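D-glycerate 3-kinase (PDB 6CKG) probably phosphorylates D-glycerate at its 3-hydroxyl group with ATP as phosphate donor, acting as a P-loop kinase. Local coordinates at residues A[22-27]-A[314-319]; A[76-81]-A[169-174]; A[85-90]-A[148-153]; A[184-189]-A[297-302]. All coordinates share one frame; numbering follows the deposited sequence.

Contact 1 of 4, residues A[22-27]-A[314-319]; sequences QQTAGF and LRFIVN
Thr24 OG1 is hydrogen-bonded to Met20 O, one turn back in its own helix, and at the same time lies 3.2 Å from Phe316 CE2 on the facing strand. It approaches the ring obliquely. OG1 is anti to the carbonyl carbon of Thr24 (chi1 -57°), beside the backbone N, a rotation that turns OG1 back to Met20 O and leaves it against the ring. Gln23 comes at the edge of the same ring: its CB sits in the ring plane, 3.8 Å from Phe316 CE1, and the extended chain brings OE1 to 3.6 Å from that CE1, close to the plane. No hydrogen bond crosses the contact.

One turn further along the helix the contact is mainly apolar. Leu314 CB stands over the centre of the Phe27 ring, 3.8 Å from the centroid, a CH-pi contact only 10° off the ring normal. The two side chains slide past each other in opposite directions, and Leu314 CD2 ends up 3.8 Å from Phe27 CB. Val249 on strand 247-253 touches both Phe27 and Phe316, whereas Leu63 and Leu67 of helix 63-75 touch Thr24. Arg315, between the two strand residues that face the helix, turns the other way and forms salt bridges with Glu328 and Asp303. Helix 22-27 runs almost antiparallel to strand 314-318, their axes 10.4 Å apart, the helix-on-sheet layering of an alpha/beta P-loop kinase fold, here over the fifth parallel strand of the 2-3-1-4-5 order.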
# COMPACT_ATOMS: atom_id res chain seq x y z
N GLN A 22 8.84 17.54 -2.52
CA GLN A 22 9.97 18.17 -1.83
C GLN A 22 9.96 17.87 -0.34
O GLN A 22 11.01 17.60 0.26
CB GLN A 22 9.94 19.69 -2.03
CG GLN A 22 10.06 20.14 -3.46
CD GLN A 22 10.22 21.65 -3.57
OE1 GLN A 22 10.30 22.35 -2.56
NE2 GLN A 22 10.27 22.15 -4.80
N GLN A 23 8.79 17.94 0.29
CA GLN A 23 8.72 17.67 1.71
C GLN A 23 9.02 16.21 2.01
O GLN A 23 9.69 15.90 3.00
CB GLN A 23 7.35 18.07 2.26
CG GLN A 23 7.16 19.58 2.36
CD GLN A 23 5.81 19.95 2.91
OE1 GLN A 23 5.43 19.49 3.99
NE2 GLN A 23 5.07 20.75 2.17
N THR A 24 8.53 15.29 1.17
CA THR A 24 8.83 13.88 1.37
C THR A 24 10.31 13.60 1.18
O THR A 24 10.90 12.80 1.91
CB THR A 24 8.00 13.01 0.43
OG1 THR A 24 6.60 13.28 0.64
CG2 THR A 24 8.26 11.55 0.71
N ALA A 25 10.94 14.28 0.21
CA ALA A 25 12.38 14.14 0.01
C ALA A 25 13.15 14.59 1.24
O ALA A 25 14.10 13.91 1.67
CB ALA A 25 12.82 14.96 -1.21
N GLY A 26 12.79 15.74 1.82
CA GLY A 26 13.46 16.18 3.03
C GLY A 26 13.38 15.14 4.14
O GLY A 26 14.38 14.86 4.81
N PHE A 27 12.20 14.55 4.30
CA PHE A 27 11.97 13.50 5.31
C PHE A 27 12.78 12.23 5.01
O PHE A 27 13.39 11.65 5.90
CB PHE A 27 10.48 13.20 5.36
CG PHE A 27 10.10 12.04 6.26
CD1 PHE A 27 10.00 12.21 7.64
CD2 PHE A 27 9.80 10.79 5.72
CE1 PHE A 27 9.63 11.15 8.47
CE2 PHE A 27 9.42 9.72 6.56
CZ PHE A 27 9.35 9.91 7.92
N LEU A 314 5.56 10.43 8.76
CA LEU A 314 5.14 11.74 8.28
C LEU A 314 3.80 11.58 7.59
O LEU A 314 3.65 10.74 6.69
CB LEU A 314 6.16 12.33 7.30
CG LEU A 314 5.76 13.61 6.55
CD1 LEU A 314 5.58 14.80 7.53
CD2 LEU A 314 6.80 13.92 5.48
N ARG A 315 2.82 12.37 8.02
CA ARG A 315 1.48 12.33 7.45
C ARG A 315 1.18 13.64 6.75
O ARG A 315 1.37 14.71 7.33
CB ARG A 315 0.43 12.08 8.54
CG ARG A 315 -1.01 12.31 8.05
CD ARG A 315 -2.05 12.00 9.17
NE ARG A 315 -1.83 10.66 9.71
CZ ARG A 315 -1.42 10.42 10.95
NH1 ARG A 315 -1.21 11.42 11.78
NH2 ARG A 315 -1.23 9.18 11.35
N PHE A 316 0.70 13.56 5.52
CA PHE A 316 0.14 14.70 4.82
C PHE A 316 -1.37 14.60 4.87
O PHE A 316 -1.93 13.57 4.50
CB PHE A 316 0.59 14.75 3.35
CG PHE A 316 2.07 14.91 3.16
CD1 PHE A 316 2.67 16.16 3.25
CD2 PHE A 316 2.86 13.81 2.87
CE1 PHE A 316 4.04 16.30 3.06
CE2 PHE A 316 4.23 13.95 2.68
CZ PHE A 316 4.82 15.19 2.77
N ILE A 317 -2.02 15.66 5.33
CA ILE A 317 -3.47 15.74 5.34
C ILE A 317 -3.88 16.60 4.15
O ILE A 317 -3.42 17.74 4.03
CB ILE A 317 -3.99 16.32 6.67
CG1 ILE A 317 -3.52 15.42 7.82
CG2 ILE A 317 -5.50 16.48 6.64
CD1 ILE A 317 -3.90 15.90 9.19
N VAL A 318 -4.71 16.06 3.27
CA VAL A 318 -5.00 16.72 2.00
C VAL A 318 -6.50 16.97 1.86
O VAL A 318 -7.33 16.25 2.42
CB VAL A 318 -4.46 15.90 0.81
CG1 VAL A 318 -2.95 15.75 0.89
CG2 VAL A 318 -5.12 14.53 0.77
N ASN A 319 -6.84 18.03 1.12
CA ASN A 319 -8.24 18.31 0.82
C ASN A 319 -8.62 17.58 -0.47
O ASN A 319 -7.84 16.82 -1.03
CB ASN A 319 -8.50 19.82 0.75
CG ASN A 319 -7.69 20.53 -0.34
OD1 ASN A 319 -7.15 19.91 -1.25
ND2 ASN A 319 -7.62 21.86 -0.23

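Contact 2 of 4, residues A[76-81]-A[169-174]; sequences GLRLAT and EVQGPI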
# COMPACT_ATOMS: atom_id res chain seq x y z
N GLY A 76 21.37 12.35 -5.67
CA GLY A 76 22.33 11.30 -5.97
C GLY A 76 22.02 9.95 -5.34
O GLY A 76 22.92 9.12 -5.22
N LEU A 77 20.78 9.71 -4.95
CA LEU A 77 20.44 8.44 -4.33
C LEU A 77 20.13 7.37 -5.38
O LEU A 77 19.76 7.66 -6.52
CB LEU A 77 19.24 8.59 -3.40
CG LEU A 77 19.42 9.61 -2.27
CD1 LEU A 77 18.21 9.56 -1.37
CD2 LEU A 77 20.72 9.37 -1.49
N ARG A 78 20.28 6.11 -4.96
CA ARG A 78 19.86 4.97 -5.76
C ARG A 78 18.64 4.37 -5.08
O ARG A 78 18.68 4.05 -3.88
CB ARG A 78 20.98 3.94 -5.91
CG ARG A 78 22.22 4.47 -6.63
CD ARG A 78 23.36 3.47 -6.61
NE ARG A 78 23.05 2.24 -7.35
CZ ARG A 78 23.12 2.13 -8.67
NH1 ARG A 78 23.48 3.16 -9.42
NH2 ARG A 78 22.82 0.97 -9.26
N LEU A 79 17.55 4.24 -5.83
CA LEU A 79 16.26 3.83 -5.30
C LEU A 79 15.80 2.54 -5.95
O LEU A 79 16.13 2.23 -7.10
CB LEU A 79 15.20 4.92 -5.51
CG LEU A 79 15.12 5.90 -4.34
CD1 LEU A 79 16.14 6.98 -4.56
CD2 LEU A 79 13.74 6.50 -4.11
N ALA A 80 15.02 1.79 -5.19
CA ALA A 80 14.25 0.67 -5.70
C ALA A 80 12.84 0.84 -5.16
O ALA A 80 12.68 1.33 -4.03
CB ALA A 80 14.82 -0.69 -5.28
N THR A 81 11.84 0.47 -5.95
CA THR A 81 10.45 0.61 -5.52
C THR A 81 9.73 -0.73 -5.56
O THR A 81 9.84 -1.47 -6.55
CB THR A 81 9.69 1.61 -6.40
OG1 THR A 81 10.28 2.90 -6.26
CG2 THR A 81 8.21 1.68 -5.96
N GLU A 169 14.55 -5.36 -12.89
CA GLU A 169 15.90 -5.69 -12.44
C GLU A 169 16.43 -4.58 -11.54
O GLU A 169 16.44 -3.41 -11.92
CB GLU A 169 16.85 -5.87 -13.64
CG GLU A 169 16.67 -7.17 -14.40
CD GLU A 169 17.06 -8.38 -13.58
OE1 GLU A 169 17.94 -8.24 -12.70
OE2 GLU A 169 16.49 -9.47 -13.80
N VAL A 170 16.88 -4.96 -10.34
CA VAL A 170 17.43 -4.02 -9.37
C VAL A 170 18.92 -4.29 -9.24
O VAL A 170 19.34 -5.44 -9.05
CB VAL A 170 16.71 -4.12 -8.02
CG1 VAL A 170 17.36 -3.19 -6.98
CG2 VAL A 170 15.23 -3.80 -8.18
N GLN A 171 19.72 -3.24 -9.36
CA GLN A 171 21.17 -3.32 -9.23
C GLN A 171 21.57 -2.53 -8.00
O GLN A 171 21.35 -1.32 -7.94
CB GLN A 171 21.87 -2.78 -10.47
CG GLN A 171 23.39 -2.68 -10.35
CD GLN A 171 24.04 -4.03 -10.21
OE1 GLN A 171 24.10 -4.81 -11.17
NE2 GLN A 171 24.54 -4.34 -9.00
N GLY A 172 22.14 -3.22 -7.02
CA GLY A 172 22.66 -2.55 -5.85
C GLY A 172 23.95 -1.84 -6.17
O GLY A 172 24.54 -2.01 -7.24
N PRO A 173 24.42 -1.01 -5.23
CA PRO A 173 23.83 -0.75 -3.92
C PRO A 173 22.61 0.15 -4.00
O PRO A 173 22.40 0.81 -5.02
CB PRO A 173 24.96 -0.05 -3.15
CG PRO A 173 25.72 0.67 -4.21
CD PRO A 173 25.68 -0.26 -5.42
N ILE A 174 21.79 0.15 -2.95
CA ILE A 174 20.53 0.90 -2.91
C ILE A 174 20.51 1.71 -1.61
O ILE A 174 20.75 1.16 -0.53
CB ILE A 174 19.31 -0.04 -2.99
CG1 ILE A 174 19.25 -0.76 -4.34
CG2 ILE A 174 18.01 0.70 -2.73
CD1 ILE A 174 19.08 0.17 -5.53
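Arg78 grips the backbone of 169-174 with two donors on one edge of its guanidinium. NE gives its hydrogen to Pro173 O at 2.8 Å, the oxygen lying in the guanidinium plane and the nitrogen in the carbonyl plane. NH2 reaches Gln171 O at 3.0 Å in a straighter bond (160° at the hydrogen), but from 49° above that carbonyl's plane. The bend at chi3 (64°) swings NE round to Pro173 O. The carbonyl between these two is satisfied from its own segment, Gln171 NE2 donating to Gly172 O at 2.9 Å, so three successive carbonyls around the cis Gly172-Pro173 peptide all have side-chain donors. Backbone donors are met by side chains outside the two segments: Arg78 N by Asp175, Leu79 N by Glu72 and Ile174 N by Asn132.

Beside these bonds the contact is apolar: Ala80 CB rests 3.9 Å from Val170 CG1 and 4.3 Å from Ile174 CG2. Strand 79-83 is the outermost strand of the main sheet at this end and pairs with 176-180, which follows 169-174 after Asp175; Leu79 points away from 169-174 to pack on Pro68 and Leu71 of helix 63-75, while Val170 also touches Leu149 of strand 146-153.

Contact 3 of 4, residues A[85-90]-A[148-153]; sequences DDFYLT and QLPIYD. With EDO (1,2-ethanediol), chain C.
Asp86 and Tyr152 tie the loop that follows strand 79-83 to the first strand of the antiparallel hairpin 146-153/162-171. Hydrogen bonds hold the middle. Tyr152 N donates to Asp86 OD1 at 3.0 Å, nearly straight (164°) and on the anti side of the carboxylate, and a water that donates to the same OD1 also donates to Tyr152 O. Asp86 OD2 accepts from O2 of a 1,2-ethanediol, probably from the crystallisation liquor, at 2.7 Å; the diol's O1 donates to Pro150 O, also at 2.7 Å.

Aromatic contacts flank these bonds. Tyr88 turns its edge to the face of Tyr152, centroids 5.0 Å apart and planes at 64°, while its CB adds a CH-pi contact 3.8 Å from the Tyr152 centroid. With CG anti to its backbone N (chi1 -172°), Tyr152 sends its ring across to the loop. Pro150 lies over one face of Phe87, its CG 3.6 Å from the ring centroid and displaced toward the rim. Leu121 and Cys124 of helix 118-129 also touch Phe87, and His116 meets the Tyr88 ring nearly parallel. At the far end of Tyr152, a second water joins OH to Leu89 O, 2.7 Å from each.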
# COMPACT_ATOMS: atom_id res chain seq x y z
N ASP A 85 0.58 -3.82 -5.36
CA ASP A 85 -0.23 -4.45 -6.40
C ASP A 85 0.59 -5.35 -7.31
O ASP A 85 0.05 -6.26 -7.94
CB ASP A 85 -0.93 -3.40 -7.25
CG ASP A 85 -1.94 -2.60 -6.48
OD1 ASP A 85 -1.99 -2.68 -5.23
OD2 ASP A 85 -2.70 -1.87 -7.16
N ASP A 86 1.90 -5.10 -7.44
CA ASP A 86 2.71 -5.98 -8.27
C ASP A 86 2.94 -7.33 -7.62
O ASP A 86 3.48 -8.23 -8.27
CB ASP A 86 4.06 -5.33 -8.58
CG ASP A 86 3.95 -4.24 -9.60
OD1 ASP A 86 3.35 -4.49 -10.67
OD2 ASP A 86 4.42 -3.11 -9.32
N PHE A 87 2.51 -7.49 -6.37
CA PHE A 87 2.68 -8.71 -5.60
C PHE A 87 1.36 -9.44 -5.34
O PHE A 87 1.29 -10.30 -4.46
CB PHE A 87 3.39 -8.38 -4.29
CG PHE A 87 4.84 -7.99 -4.47
CD1 PHE A 87 5.21 -6.69 -4.79
CD2 PHE A 87 5.84 -8.94 -4.31
CE1 PHE A 87 6.54 -6.35 -4.96
CE2 PHE A 87 7.18 -8.60 -4.49
CZ PHE A 87 7.53 -7.31 -4.81
N TYR A 88 0.31 -9.13 -6.09
CA TYR A 88 -0.89 -9.97 -6.05
C TYR A 88 -0.54 -11.43 -6.36
O TYR A 88 0.43 -11.72 -7.07
CB TYR A 88 -1.92 -9.49 -7.07
CG TYR A 88 -2.77 -8.29 -6.68
CD1 TYR A 88 -3.43 -8.23 -5.45
CD2 TYR A 88 -2.95 -7.25 -7.57
CE1 TYR A 88 -4.21 -7.15 -5.13
CE2 TYR A 88 -3.72 -6.17 -7.27
CZ TYR A 88 -4.35 -6.11 -6.05
OH TYR A 88 -5.13 -5.01 -5.78
N LEU A 89 -1.35 -12.35 -5.83
CA LEU A 89 -1.27 -13.75 -6.21
C LEU A 89 -1.31 -13.90 -7.72
O LEU A 89 -1.90 -13.08 -8.43
CB LEU A 89 -2.45 -14.55 -5.61
CG LEU A 89 -2.51 -14.61 -4.08
CD1 LEU A 89 -3.88 -15.18 -3.65
CD2 LEU A 89 -1.34 -15.46 -3.57
N THR A 90 -0.67 -14.96 -8.22
CA THR A 90 -0.88 -15.33 -9.61
C THR A 90 -2.36 -15.61 -9.81
O THR A 90 -3.09 -15.87 -8.85
CB THR A 90 -0.06 -16.56 -9.99
OG1 THR A 90 -0.55 -17.69 -9.27
CG2 THR A 90 1.42 -16.37 -9.67
N GLN A 148 15.33 -9.20 -8.40
CA GLN A 148 14.34 -9.19 -9.46
C GLN A 148 12.97 -8.98 -8.83
O GLN A 148 12.61 -9.68 -7.88
CB GLN A 148 14.36 -10.50 -10.27
CG GLN A 148 15.63 -10.74 -11.10
CD GLN A 148 16.80 -11.24 -10.26
OE1 GLN A 148 16.63 -11.97 -9.29
NE2 GLN A 148 18.01 -10.83 -10.65
N LEU A 149 12.22 -8.01 -9.34
CA LEU A 149 10.91 -7.74 -8.76
C LEU A 149 9.79 -8.07 -9.74
O LEU A 149 9.95 -7.89 -10.95
CB LEU A 149 10.80 -6.28 -8.32
CG LEU A 149 11.90 -5.83 -7.36
CD1 LEU A 149 11.77 -4.36 -7.01
CD2 LEU A 149 11.89 -6.67 -6.09
N PRO A 150 8.65 -8.53 -9.24
CA PRO A 150 7.57 -8.94 -10.15
C PRO A 150 6.81 -7.74 -10.70
O PRO A 150 6.87 -6.63 -10.16
CB PRO A 150 6.65 -9.79 -9.25
CG PRO A 150 6.83 -9.18 -7.89
CD PRO A 150 8.32 -8.79 -7.83
N ILE A 151 6.13 -7.99 -11.80
CA ILE A 151 5.22 -7.04 -12.43
C ILE A 151 3.88 -7.73 -12.59
O ILE A 151 3.82 -8.87 -13.05
CB ILE A 151 5.75 -6.57 -13.80
CG1 ILE A 151 7.04 -5.77 -13.62
CG2 ILE A 151 4.69 -5.75 -14.53
CD1 ILE A 151 7.74 -5.42 -14.94
N TYR A 152 2.81 -7.04 -12.22
CA TYR A 152 1.46 -7.59 -12.32
C TYR A 152 0.70 -6.87 -13.42
O TYR A 152 0.64 -5.63 -13.44
CB TYR A 152 0.73 -7.48 -10.97
CG TYR A 152 -0.62 -8.19 -10.90
CD1 TYR A 152 -0.70 -9.55 -10.54
CD2 TYR A 152 -1.79 -7.51 -11.17
CE1 TYR A 152 -1.93 -10.21 -10.46
CE2 TYR A 152 -3.03 -8.15 -11.08
CZ TYR A 152 -3.09 -9.50 -10.73
OH TYR A 152 -4.30 -10.12 -10.64
N ASP A 153 0.13 -7.64 -14.36
CA ASP A 153 -0.57 -7.09 -15.52
C ASP A 153 -2.07 -7.25 -15.26
O ASP A 153 -2.63 -8.33 -15.43
CB ASP A 153 -0.12 -7.76 -16.81
CG ASP A 153 -0.81 -7.20 -18.05
OD1 ASP A 153 -1.82 -6.48 -17.94
OD2 ASP A 153 -0.34 -7.51 -19.15
C1 EDO C . 8.19 -3.75 -9.58
O1 EDO C . 7.09 -3.98 -10.48
C2 EDO C . 7.73 -4.02 -8.15
O2 EDO C . 6.67 -3.10 -7.83
O HOH W 1 0.34 -3.63 -11.35
O HOH W 2 -4.41 -12.07 -8.82

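Contact 4 of 4, residues A[184-189]-A[297-302]; sequences NGFGPL and LFQDGI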
# COMPACT_ATOMS: atom_id res chain seq x y z
N ASN A 184 -0.80 -0.52 2.85
CA ASN A 184 0.47 -0.79 3.52
C ASN A 184 0.39 -0.29 4.97
O ASN A 184 -0.08 0.81 5.24
CB ASN A 184 1.64 -0.13 2.77
CG ASN A 184 2.20 -1.03 1.69
OD1 ASN A 184 1.50 -1.92 1.19
ND2 ASN A 184 3.47 -0.82 1.32
N GLY A 185 0.83 -1.13 5.90
CA GLY A 185 0.78 -0.76 7.30
C GLY A 185 -0.57 -0.96 7.98
O GLY A 185 -0.64 -0.85 9.22
N PHE A 186 -1.63 -1.28 7.25
CA PHE A 186 -2.92 -1.54 7.89
C PHE A 186 -2.77 -2.62 8.95
O PHE A 186 -2.10 -3.63 8.73
CB PHE A 186 -3.97 -1.96 6.86
CG PHE A 186 -4.55 -0.82 6.08
CD1 PHE A 186 -3.95 0.42 6.10
CD2 PHE A 186 -5.72 -0.99 5.35
CE1 PHE A 186 -4.49 1.49 5.38
CE2 PHE A 186 -6.27 0.06 4.63
CZ PHE A 186 -5.67 1.31 4.66
N GLY A 187 -3.37 -2.38 10.12
CA GLY A 187 -3.26 -3.29 11.24
C GLY A 187 -4.52 -4.11 11.51
O GLY A 187 -5.64 -3.61 11.42
N PRO A 188 -4.34 -5.39 11.83
CA PRO A 188 -5.49 -6.23 12.18
C PRO A 188 -6.05 -5.83 13.54
O PRO A 188 -5.41 -5.14 14.33
CB PRO A 188 -4.90 -7.64 12.23
CG PRO A 188 -3.47 -7.38 12.70
CD PRO A 188 -3.07 -6.12 11.96
N LEU A 189 -7.25 -6.32 13.83
CA LEU A 189 -7.93 -6.04 15.09
C LEU A 189 -8.06 -7.31 15.91
O LEU A 189 -8.05 -8.43 15.38
CB LEU A 189 -9.34 -5.46 14.85
CG LEU A 189 -9.42 -4.23 13.94
CD1 LEU A 189 -10.86 -3.87 13.59
CD2 LEU A 189 -8.69 -3.04 14.57
N LEU A 297 -11.81 -0.30 8.91
CA LEU A 297 -11.44 -1.19 10.01
C LEU A 297 -9.96 -1.13 10.39
O LEU A 297 -9.63 -1.28 11.57
CB LEU A 297 -11.78 -2.63 9.66
CG LEU A 297 -13.26 -2.98 9.56
CD1 LEU A 297 -13.38 -4.45 9.21
CD2 LEU A 297 -13.95 -2.69 10.89
N PHE A 298 -9.06 -0.98 9.42
CA PHE A 298 -7.66 -1.32 9.63
C PHE A 298 -6.69 -0.15 9.46
O PHE A 298 -5.51 -0.30 9.78
CB PHE A 298 -7.22 -2.42 8.65
CG PHE A 298 -8.12 -3.62 8.62
CD1 PHE A 298 -8.52 -4.24 9.80
CD2 PHE A 298 -8.55 -4.12 7.41
CE1 PHE A 298 -9.35 -5.36 9.75
CE2 PHE A 298 -9.37 -5.21 7.36
CZ PHE A 298 -9.78 -5.83 8.54
N GLN A 299 -7.15 0.98 8.93
CA GLN A 299 -6.23 2.07 8.62
C GLN A 299 -5.56 2.62 9.88
O GLN A 299 -4.44 3.12 9.81
CB GLN A 299 -7.00 3.17 7.90
CG GLN A 299 -6.17 4.28 7.32
CD GLN A 299 -7.03 5.26 6.55
OE1 GLN A 299 -6.66 5.70 5.46
NE2 GLN A 299 -8.19 5.59 7.11
N ASP A 300 -6.22 2.54 11.04
CA ASP A 300 -5.63 3.13 12.23
C ASP A 300 -4.41 2.36 12.72
O ASP A 300 -3.60 2.93 13.47
CB ASP A 300 -6.66 3.24 13.36
CG ASP A 300 -7.81 4.15 13.01
OD1 ASP A 300 -7.56 5.28 12.54
OD2 ASP A 300 -8.98 3.72 13.17
N GLY A 301 -4.25 1.11 12.30
CA GLY A 301 -3.06 0.34 12.66
C GLY A 301 -1.76 0.94 12.17
O GLY A 301 -0.68 0.52 12.62
N ILE A 302 -1.82 1.89 11.24
CA ILE A 302 -0.61 2.59 10.79
C ILE A 302 -0.03 3.46 11.90
O ILE A 302 1.18 3.71 11.94
CB ILE A 302 -0.94 3.43 9.54
CG1 ILE A 302 -1.14 2.52 8.34
CG2 ILE A 302 0.19 4.47 9.23
CD1 ILE A 302 -1.74 3.22 7.16
O HOH W 3 0.61 -1.73 11.44
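Phe186 and Phe298 cross at about a right angle, their CB atoms 3.7 Å apart. CG of Phe186 is anti to the carbonyl carbon, beside the backbone N (chi1 -79°), which turns the ring onto the backbone of 298-299: Gln299 CA stands over one face, 3.9 Å from the centroid, a CH-pi contact offset toward the rim. Gln299 passes obliquely across this ring, its amide plane 71° from the ring plane. Ile302 instead comes at the ring edge, where its CD1 lies in plane, 3.7 Å from Phe186 CE1. Phe298 packs from another direction: Leu189 CG reaches the edge of its ring, and Gly187 O lies 3.4 Å from its CB.

Phe298 O is the polar hub. It accepts from Gly187 N across the contact at 3.0 Å, with 154° at the hydrogen, and from Gly301 N within its own segment; Phe186 CA adds a CH...O approach. Gly187 and Gly301 bring the backbones within 3.9 Å, CA to CA, neither having a side chain to hold them apart. Beside them a water donates to both Gly185 O and Gly301 O, joining the loop to the 3-10 segment.

The contact sets the loop after strand 176-180 against the C-terminal part of helix 281-298 and the 3-10 segment 299-302. Gln53 of strand 48-53, the strand that leads into the P-loop sequence, touches Phe186, Gln299 and Ile302, and Ile302 also reaches Phe248 and Gln250 of strand 247-253. On the other flank, helix 225-236 packs on Pro188 and Phe298 through Asn232.

In the fold
Contact 4 is the buried one, with its centre about 11 Å from that of the chain; the other three are partly buried, and contact 2 lies farthest out, at about 20 Å. Contacts 1 and 2 both reach the main sheet, one at its fifth parallel strand and the other at its outermost strand 79-83. Contacts 2 and 3 share the hairpin 146-153/162-171 and touch, Leu149 CD1 lying 3.7 Å from Val170 CG2. Chemistry follows place: helix-on-sheet contact 1 has no hydrogen bond across it, peripheral contact 2 relies on an arginine, contact 3 mixes a carboxylate with aromatic rings, and contact 4 combines closely apposed glycine backbones with phenylalanine packing.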